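PDB 3DEM: complement factor MASP-3 from Homo sapiens, which serves as a serine protease of the complement lectin pathway, which probably associates with mannan-binding lectin and ficolins through its N-terminal CUB1-EGF-CUB2 region. Local coordinates for residues 21-25 with 99-105; 146-150 with 159-163; 177-181 with 193-197. One frame throughout, in Å; residues are numbered along the deposited sequence.

Contact 1: 21-25 with 99-105. With CA (calcium ion), chain E.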
loop_
_atom_site.group_PDB
_atom_site.type_symbol
_atom_site.label_atom_id
_atom_site.label_comp_id
_atom_site.label_asym_id
_atom_site.label_seq_id
_atom_site.Cartn_x
_atom_site.Cartn_y
_atom_site.Cartn_z
ATOM N N TYR A 21 7.941 -32.141 -11.432
ATOM C CA TYR A 21 9.276 -31.821 -10.949
ATOM C C TYR A 21 10.161 -33.059 -10.834
ATOM O O TYR A 21 9.665 -34.169 -10.634
ATOM C CB TYR A 21 9.226 -31.054 -9.620
ATOM C CG TYR A 21 8.464 -31.729 -8.497
ATOM C CD1 TYR A 21 9.035 -32.768 -7.763
ATOM C CD2 TYR A 21 7.188 -31.302 -8.142
ATOM C CE1 TYR A 21 8.342 -33.374 -6.726
ATOM C CE2 TYR A 21 6.493 -31.898 -7.105
ATOM C CZ TYR A 21 7.075 -32.933 -6.401
ATOM O OH TYR A 21 6.390 -33.531 -5.370
ATOM N N PRO A 22 11.482 -32.868 -10.976
ATOM C CA PRO A 22 12.421 -33.978 -10.871
ATOM C C PRO A 22 12.605 -34.412 -9.420
ATOM O O PRO A 22 12.294 -33.655 -8.498
ATOM C CB PRO A 22 13.721 -33.391 -11.428
ATOM C CG PRO A 22 13.616 -31.924 -11.146
ATOM C CD PRO A 22 12.156 -31.583 -11.245
ATOM N N SER A 23 13.090 -35.632 -9.222
ATOM C CA SER A 23 13.349 -36.129 -7.880
ATOM C C SER A 23 14.714 -35.643 -7.402
ATOM O O SER A 23 15.516 -35.151 -8.194
ATOM C CB SER A 23 13.275 -37.660 -7.847
ATOM O OG SER A 23 14.265 -38.231 -8.676
ATOM N N ASP A 24 14.959 -35.779 -6.101
ATOM C CA ASP A 24 16.221 -35.371 -5.483
ATOM C C ASP A 24 16.644 -33.970 -5.898
ATOM O O ASP A 24 17.784 -33.748 -6.308
ATOM C CB ASP A 24 17.340 -36.367 -5.793
ATOM C CG ASP A 24 18.650 -36.001 -5.112
ATOM O OD1 ASP A 24 18.608 -35.477 -3.974
ATOM O OD2 ASP A 24 19.720 -36.232 -5.716
ATOM N N SER A 25 15.723 -33.022 -5.800
ATOM C CA SER A 25 16.057 -31.650 -6.122
ATOM C C SER A 25 15.797 -30.766 -4.914
ATOM O O SER A 25 14.892 -31.026 -4.123
ATOM C CB SER A 25 15.271 -31.160 -7.341
ATOM O OG SER A 25 13.897 -30.989 -7.034
ATOM N N PHE A 99 12.186 -25.340 -1.956
ATOM C CA PHE A 99 11.442 -26.472 -2.485
ATOM C C PHE A 99 12.330 -27.706 -2.434
ATOM O O PHE A 99 13.437 -27.702 -2.971
ATOM C CB PHE A 99 10.984 -26.216 -3.922
ATOM C CG PHE A 99 10.510 -27.458 -4.636
ATOM C CD1 PHE A 99 9.261 -27.997 -4.368
ATOM C CD2 PHE A 99 11.317 -28.086 -5.573
ATOM C CE1 PHE A 99 8.826 -29.141 -5.019
ATOM C CE2 PHE A 99 10.888 -29.232 -6.231
ATOM C CZ PHE A 99 9.640 -29.756 -5.953
ATOM N N ARG A 100 11.858 -28.755 -1.774
ATOM C CA ARG A 100 12.607 -29.997 -1.718
ATOM C C ARG A 100 11.796 -31.156 -2.262
ATOM O O ARG A 100 10.610 -31.295 -1.969
ATOM C CB ARG A 100 13.047 -30.323 -0.291
ATOM C CG ARG A 100 13.986 -31.522 -0.226
ATOM C CD ARG A 100 13.436 -32.611 0.675
ATOM N NE ARG A 100 14.264 -33.812 0.656
ATOM C CZ ARG A 100 13.993 -34.911 1.351
ATOM N NH1 ARG A 100 12.913 -34.961 2.118
ATOM N NH2 ARG A 100 14.800 -35.961 1.278
ATOM N N SER A 101 12.463 -31.993 -3.044
ATOM C CA SER A 101 11.873 -33.186 -3.609
ATOM C C SER A 101 12.777 -34.347 -3.212
ATOM O O SER A 101 13.977 -34.318 -3.483
ATOM C CB SER A 101 11.813 -33.042 -5.131
ATOM O OG SER A 101 11.224 -34.171 -5.744
ATOM N N ASP A 102 12.237 -35.355 -2.537
ATOM C CA ASP A 102 13.083 -36.478 -2.132
ATOM C C ASP A 102 13.373 -37.423 -3.299
ATOM O O ASP A 102 13.173 -37.065 -4.460
ATOM C CB ASP A 102 12.520 -37.216 -0.905
ATOM C CG ASP A 102 11.146 -37.811 -1.142
ATOM O OD1 ASP A 102 10.582 -37.631 -2.241
ATOM O OD2 ASP A 102 10.624 -38.465 -0.213
ATOM N N PHE A 103 13.850 -38.623 -2.988
ATOM C CA PHE A 103 14.261 -39.576 -4.017
ATOM C C PHE A 103 13.073 -40.302 -4.640
ATOM O O PHE A 103 13.193 -40.903 -5.703
ATOM C CB PHE A 103 15.247 -40.599 -3.435
ATOM C CG PHE A 103 16.553 -40.001 -2.981
ATOM C CD1 PHE A 103 16.655 -39.372 -1.745
ATOM C CD2 PHE A 103 17.681 -40.071 -3.789
ATOM C CE1 PHE A 103 17.857 -38.820 -1.325
ATOM C CE2 PHE A 103 18.889 -39.521 -3.377
ATOM C CZ PHE A 103 18.977 -38.896 -2.144
ATOM N N SER A 104 11.928 -40.242 -3.973
ATOM C CA SER A 104 10.770 -41.026 -4.382
ATOM C C SER A 104 9.697 -40.189 -5.075
ATOM O O SER A 104 8.806 -39.648 -4.418
ATOM C CB SER A 104 10.164 -41.737 -3.168
ATOM O OG SER A 104 9.145 -42.640 -3.564
ATOM N N ASN A 105 9.782 -40.093 -6.402
ATOM C CA ASN A 105 8.741 -39.424 -7.183
ATOM C C ASN A 105 7.993 -40.389 -8.113
ATOM O O ASN A 105 7.916 -40.163 -9.325
ATOM C CB ASN A 105 9.315 -38.242 -7.973
ATOM C CG ASN A 105 8.315 -37.102 -8.131
ATOM O OD1 ASN A 105 7.314 -37.033 -7.414
ATOM N ND2 ASN A 105 8.589 -36.196 -9.061
HETATM CA CA CA E . 8.821 -37.263 -3.522
HETATM O O HOH W 1 10.793 -36.587 -5.064
HETATM O O HOH W 2 7.281 -37.589 -5.149
#
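The backbone carbonyl oxygen of D102 takes two donors. D24 N reaches D102 O at 2.7 Å, almost straight at 172°, from above the carbonyl plane. A water donates to D102 O at 2.5 Å. The same water touches S101 OG at 2.5 Å and is a calcium ligand, so it links the S101-D102 turn to the metal. P22 O lies 3.0 Å from S101 OG. D102 OD1 binds the calcium ion at 2.2 Å, S104 gives it a backbone oxygen, and E49 and D57 complete the protein ligands. This is the calcium site of the first CUB domain. There D24 and S25 both face S101 in a G1 beta bulge, with D24 at positive phi. S101 N bonds S25 O at 2.8 Å. On the inner side, Y21 CG sits between its backbone N and carbonyl carbon (chi1 56°), and the ring meets F99 in a T-shaped stack. F99 CZ presses on one face of Y21, 3.4 Å from Y21 CG, with the planes 76° apart. Y21 OH is hydrogen-bonded to D57, and so probably helps position that metal ligand. Outside, the D24 carboxylate stacks over one face of the F103 ring.

Contact 2: 146-150 with 159-163. With NAG (2-acetamido-2-deoxy-beta-D-glucopyranose), chain C.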
loop_
_atom_site.group_PDB
_atom_site.type_symbol
_atom_site.label_atom_id
_atom_site.label_comp_id
_atom_site.label_asym_id
_atom_site.label_seq_id
_atom_site.Cartn_x
_atom_site.Cartn_y
_atom_site.Cartn_z
ATOM N N TYR A 146 7.067 9.352 9.417
ATOM C CA TYR A 146 7.595 10.483 10.178
ATOM C C TYR A 146 6.561 10.990 11.174
ATOM O O TYR A 146 5.381 10.654 11.076
ATOM C CB TYR A 146 8.070 11.615 9.257
ATOM C CG TYR A 146 6.973 12.288 8.461
ATOM C CD1 TYR A 146 6.304 13.402 8.964
ATOM C CD2 TYR A 146 6.615 11.820 7.202
ATOM C CE1 TYR A 146 5.302 14.026 8.238
ATOM C CE2 TYR A 146 5.612 12.430 6.466
ATOM C CZ TYR A 146 4.959 13.535 6.988
ATOM O OH TYR A 146 3.968 14.144 6.249
ATOM N N CYS A 147 7.016 11.794 12.131
ATOM C CA CYS A 147 6.147 12.380 13.142
ATOM C C CYS A 147 5.941 13.868 12.875
ATOM O O CYS A 147 6.773 14.517 12.241
ATOM C CB CYS A 147 6.748 12.205 14.540
ATOM S SG CYS A 147 7.264 10.523 14.991
ATOM N N SER A 148 4.826 14.401 13.359
ATOM C CA SER A 148 4.598 15.842 13.359
ATOM C C SER A 148 3.849 16.221 14.637
ATOM O O SER A 148 3.457 15.348 15.415
ATOM C CB SER A 148 3.832 16.292 12.109
ATOM O OG SER A 148 2.437 16.100 12.261
ATOM N N CYS A 149 3.648 17.516 14.855
ATOM C CA CYS A 149 3.087 17.979 16.120
ATOM C C CYS A 149 1.809 18.785 15.966
ATOM O O CYS A 149 1.522 19.318 14.896
ATOM C CB CYS A 149 4.128 18.791 16.886
ATOM S SG CYS A 149 5.590 17.820 17.264
ATOM N N ARG A 150 1.044 18.868 17.049
ATOM C CA ARG A 150 -0.126 19.729 17.081
ATOM C C ARG A 150 0.265 21.190 16.924
ATOM O O ARG A 150 1.379 21.598 17.276
ATOM C CB ARG A 150 -0.879 19.589 18.401
ATOM C CG ARG A 150 -1.485 18.229 18.674
ATOM C CD ARG A 150 -2.325 18.289 19.944
ATOM N NE ARG A 150 -2.172 17.081 20.750
ATOM C CZ ARG A 150 -1.857 17.070 22.045
ATOM N NH1 ARG A 150 -1.677 18.209 22.711
ATOM N NH2 ARG A 150 -1.741 15.909 22.680
ATOM N N ASN A 159 13.094 14.045 16.586
ATOM C CA ASN A 159 12.174 13.837 15.470
ATOM C C ASN A 159 10.890 13.146 15.894
ATOM O O ASN A 159 10.186 12.572 15.076
ATOM C CB ASN A 159 12.847 13.035 14.353
ATOM C CG ASN A 159 13.953 13.808 13.668
ATOM O OD1 ASN A 159 13.847 15.017 13.465
ATOM N ND2 ASN A 159 15.021 13.112 13.310
ATOM N N ARG A 160 10.574 13.221 17.179
ATOM C CA ARG A 160 9.534 12.374 17.729
ATOM C C ARG A 160 8.642 13.102 18.732
ATOM O O ARG A 160 7.419 13.080 18.611
ATOM C CB ARG A 160 10.185 11.153 18.376
ATOM C CG ARG A 160 9.227 10.093 18.825
ATOM C CD ARG A 160 9.979 8.838 19.239
ATOM N NE ARG A 160 10.991 9.101 20.258
ATOM C CZ ARG A 160 10.733 9.181 21.560
ATOM N NH1 ARG A 160 9.490 9.025 21.995
ATOM N NH2 ARG A 160 11.715 9.418 22.430
ATOM N N THR A 161 9.252 13.743 19.725
ATOM C CA THR A 161 8.476 14.439 20.743
ATOM C C THR A 161 8.199 15.898 20.385
ATOM O O THR A 161 8.882 16.490 19.547
ATOM C CB THR A 161 9.116 14.323 22.146
ATOM O OG1 THR A 161 10.433 14.877 22.127
ATOM C CG2 THR A 161 9.191 12.871 22.570
ATOM N N CYS A 162 7.182 16.461 21.029
ATOM C CA CYS A 162 6.683 17.779 20.680
ATOM C C CYS A 162 6.816 18.767 21.840
ATOM O O CYS A 162 6.076 18.685 22.823
ATOM C CB CYS A 162 5.225 17.660 20.244
ATOM S SG CYS A 162 4.979 16.605 18.789
ATOM N N ARG A 163 7.759 19.697 21.717
ATOM C CA ARG A 163 8.017 20.691 22.757
ATOM C C ARG A 163 7.304 21.999 22.443
ATOM O O ARG A 163 6.664 22.122 21.406
ATOM C CB ARG A 163 9.526 20.936 22.905
ATOM C CG ARG A 163 10.181 21.619 21.710
ATOM C CD ARG A 163 11.591 22.092 22.052
ATOM N NE ARG A 163 12.153 22.943 21.004
ATOM C CZ ARG A 163 11.950 24.256 20.916
ATOM N NH1 ARG A 163 11.194 24.875 21.817
ATOM N NH2 ARG A 163 12.505 24.951 19.926
HETATM C C1 NAG C . 15.897 13.929 12.501
HETATM C C2 NAG C . 16.840 12.735 12.691
HETATM C C3 NAG C . 18.001 12.841 11.709
HETATM C C4 NAG C . 17.363 12.778 10.328
HETATM C C5 NAG C . 16.520 14.049 10.198
HETATM C C6 NAG C . 15.951 14.257 8.794
HETATM C C7 NAG C . 17.455 11.477 14.675
HETATM C C8 NAG C . 17.989 11.533 16.079
HETATM N N2 NAG C . 17.304 12.651 14.063
HETATM O O3 NAG C . 18.959 11.817 11.891
HETATM O O4 NAG C . 18.343 12.649 9.315
HETATM O O5 NAG C . 15.458 14.021 11.149
HETATM O O6 NAG C . 15.076 15.372 8.845
HETATM O O7 NAG C . 17.182 10.398 14.140
HETATM O O HOH W 3 9.865 12.245 12.443
HETATM O O HOH W 4 4.912 13.360 17.286
#
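C149 and C162 both place SG anti to the carbonyl carbon and beside the backbone N (chi1 -60° and -61°), which points the two sulfurs at each other. C149 SG and C162 SG are bonded at 2.0 Å. The torsion about the S-S bond is -85°, close to the relaxed right angle. No direct hydrogen bond joins the two segments. Two waters do the polar work instead. One accepts from C147 N at 2.9 Å and donates to N159 O at 2.7 Å. The other donates to both S148 O and R160 O, the latter at 2.8 Å. C147 lies against 159-160, with its CB 3.5 Å from N159 O. N159 carries the sugar: N159 ND2 is bonded to C1 of the N-acetylglucosamine at 1.4 Å. N159, R160 and T161 form the N-X-T glycosylation sequon, and T161 OG1 bonds D158. Y146 turns the other way and meets F9 of the second subunit. C149-C162 is the last of three disulfides, after C124-C138 and C134-C147. That 1-3, 2-4, 5-6 pairing is the signature of the EGF fold, here a calcium-binding EGF domain.

Contact 3: 177-181 with 193-197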
loop_
_atom_site.group_PDB
_atom_site.type_symbol
_atom_site.label_atom_id
_atom_site.label_comp_id
_atom_site.label_asym_id
_atom_site.label_seq_id
_atom_site.Cartn_x
_atom_site.Cartn_y
_atom_site.Cartn_z
ATOM N N VAL A 177 -0.132 34.831 38.452
ATOM C CA VAL A 177 -0.244 33.378 38.402
ATOM C C VAL A 177 0.659 32.818 37.308
ATOM O O VAL A 177 0.714 33.344 36.191
ATOM C CB VAL A 177 -1.694 32.921 38.133
ATOM C CG1 VAL A 177 -1.762 31.401 38.032
ATOM C CG2 VAL A 177 -2.631 33.438 39.222
ATOM N N ILE A 178 1.367 31.746 37.637
ATOM C CA ILE A 178 2.283 31.121 36.705
ATOM C C ILE A 178 1.999 29.625 36.726
ATOM O O ILE A 178 1.760 29.053 37.792
ATOM C CB ILE A 178 3.746 31.397 37.112
ATOM C CG1 ILE A 178 3.961 32.898 37.340
ATOM C CG2 ILE A 178 4.726 30.849 36.069
ATOM C CD1 ILE A 178 5.417 33.299 37.594
ATOM N N THR A 179 1.987 28.998 35.552
ATOM C CA THR A 179 1.707 27.566 35.467
ATOM C C THR A 179 2.610 26.893 34.439
ATOM O O THR A 179 3.210 27.558 33.590
ATOM C CB THR A 179 0.233 27.263 35.065
ATOM O OG1 THR A 179 0.057 27.475 33.656
ATOM C CG2 THR A 179 -0.782 28.115 35.859
ATOM N N SER A 180 2.703 25.568 34.524
ATOM C CA SER A 180 3.268 24.776 33.449
ATOM C C SER A 180 2.394 24.944 32.202
ATOM O O SER A 180 1.211 25.254 32.308
ATOM C CB SER A 180 3.335 23.306 33.867
ATOM O OG SER A 180 2.064 22.843 34.297
ATOM N N PRO A 181 2.978 24.764 31.008
ATOM C CA PRO A 181 2.193 24.983 29.788
ATOM C C PRO A 181 0.974 24.064 29.700
ATOM O O PRO A 181 1.086 22.861 29.944
ATOM C CB PRO A 181 3.191 24.671 28.665
ATOM C CG PRO A 181 4.539 24.816 29.298
ATOM C CD PRO A 181 4.368 24.376 30.710
ATOM N N CYS A 193 11.254 25.735 30.172
ATOM C CA CYS A 193 10.503 26.964 30.395
ATOM C C CYS A 193 11.193 27.873 31.392
ATOM O O CYS A 193 11.575 27.436 32.480
ATOM C CB CYS A 193 9.095 26.638 30.907
ATOM S SG CYS A 193 8.209 25.463 29.875
ATOM N N LEU A 194 11.341 29.138 31.015
ATOM C CA LEU A 194 11.923 30.154 31.884
ATOM C C LEU A 194 10.859 31.195 32.205
ATOM O O LEU A 194 10.447 31.956 31.322
ATOM C CB LEU A 194 13.114 30.829 31.200
ATOM C CG LEU A 194 14.281 29.922 30.792
ATOM C CD1 LEU A 194 15.260 30.646 29.872
ATOM C CD2 LEU A 194 15.018 29.361 32.012
ATOM N N TYR A 195 10.412 31.208 33.461
ATOM C CA TYR A 195 9.456 32.196 33.937
ATOM C C TYR A 195 10.170 33.219 34.805
ATOM O O TYR A 195 10.857 32.858 35.767
ATOM C CB TYR A 195 8.349 31.527 34.742
ATOM C CG TYR A 195 7.668 30.386 34.027
ATOM C CD1 TYR A 195 6.597 30.614 33.173
ATOM C CD2 TYR A 195 8.090 29.071 34.219
ATOM C CE1 TYR A 195 5.965 29.561 32.527
ATOM C CE2 TYR A 195 7.474 28.019 33.576
ATOM C CZ TYR A 195 6.418 28.267 32.733
ATOM O OH TYR A 195 5.806 27.215 32.096
ATOM N N THR A 196 9.999 34.494 34.477
ATOM C CA THR A 196 10.738 35.551 35.154
ATOM C C THR A 196 9.836 36.561 35.851
ATOM O O THR A 196 8.986 37.194 35.215
ATOM C CB THR A 196 11.649 36.290 34.160
ATOM O OG1 THR A 196 12.410 35.331 33.427
ATOM C CG2 THR A 196 12.594 37.234 34.883
ATOM N N ILE A 197 10.026 36.702 37.160
ATOM C CA ILE A 197 9.314 37.704 37.931
ATOM C C ILE A 197 10.295 38.836 38.206
ATOM O O ILE A 197 11.381 38.609 38.752
ATOM C CB ILE A 197 8.751 37.133 39.254
ATOM C CG1 ILE A 197 7.856 35.916 38.979
ATOM C CG2 ILE A 197 7.978 38.214 40.027
ATOM C CD1 ILE A 197 7.453 35.158 40.223
#
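Y195 reaches from strand 193-197 across to strand 177-179. Its CB lies 3.9 Å from I178 CG2. With CG anti to the carbonyl carbon (chi1 -53°), the ring lies along I178; the two side chains run past each other in opposite directions. Y195 CD1 is 3.5 Å from I178 CG2. This methyl sits over one ring face in a CH-pi contact, 29° off the ring normal. Further out, Y195 CE1 comes to 3.6 Å from T179 O. At the tip, Y195 OH is 3.0 Å from T179 O and 3.5 Å from P181 CD. W271 meets the same ring nearly at right angles. The other branch of I178 continues the apolar layer, with I178 CD1 3.8 Å from I197 CD1. P181 closes the far end, its CG 3.8 Å from C193 SG. C193 is in a disulfide with C166. The two strands run almost antiparallel, at 169°, but their axes are 9.3 Å apart and no backbone hydrogen bond joins them. They belong to different sheets: 175-179 pairs with 272-277, and 192-198 with 255-261. Such packing of side chains between two antiparallel sheets forms part of the hydrophobic core of the CUB beta-sandwich, here in the second CUB domain.

The three contacts follow in series along an elongated chain, one in each domain. Contacts 1 and 3 lie on opposite sides of its centre, about 77 Å apart between centres. Both belong to CUB domains but to different places in them. Contact 1 is partly exposed at a domain end and combines backbone bonds, water and calcium with one aromatic pair. Contact 3 is buried between the sheets and mainly apolar. Contact 2 is buried too, yet it lies in the small EGF domain, where a disulfide and bridging waters replace a broad core. It is near contact 3, with nearest atoms about 8 Å apart, but they do not touch. Strands 162-163 and 175-179 are consecutive.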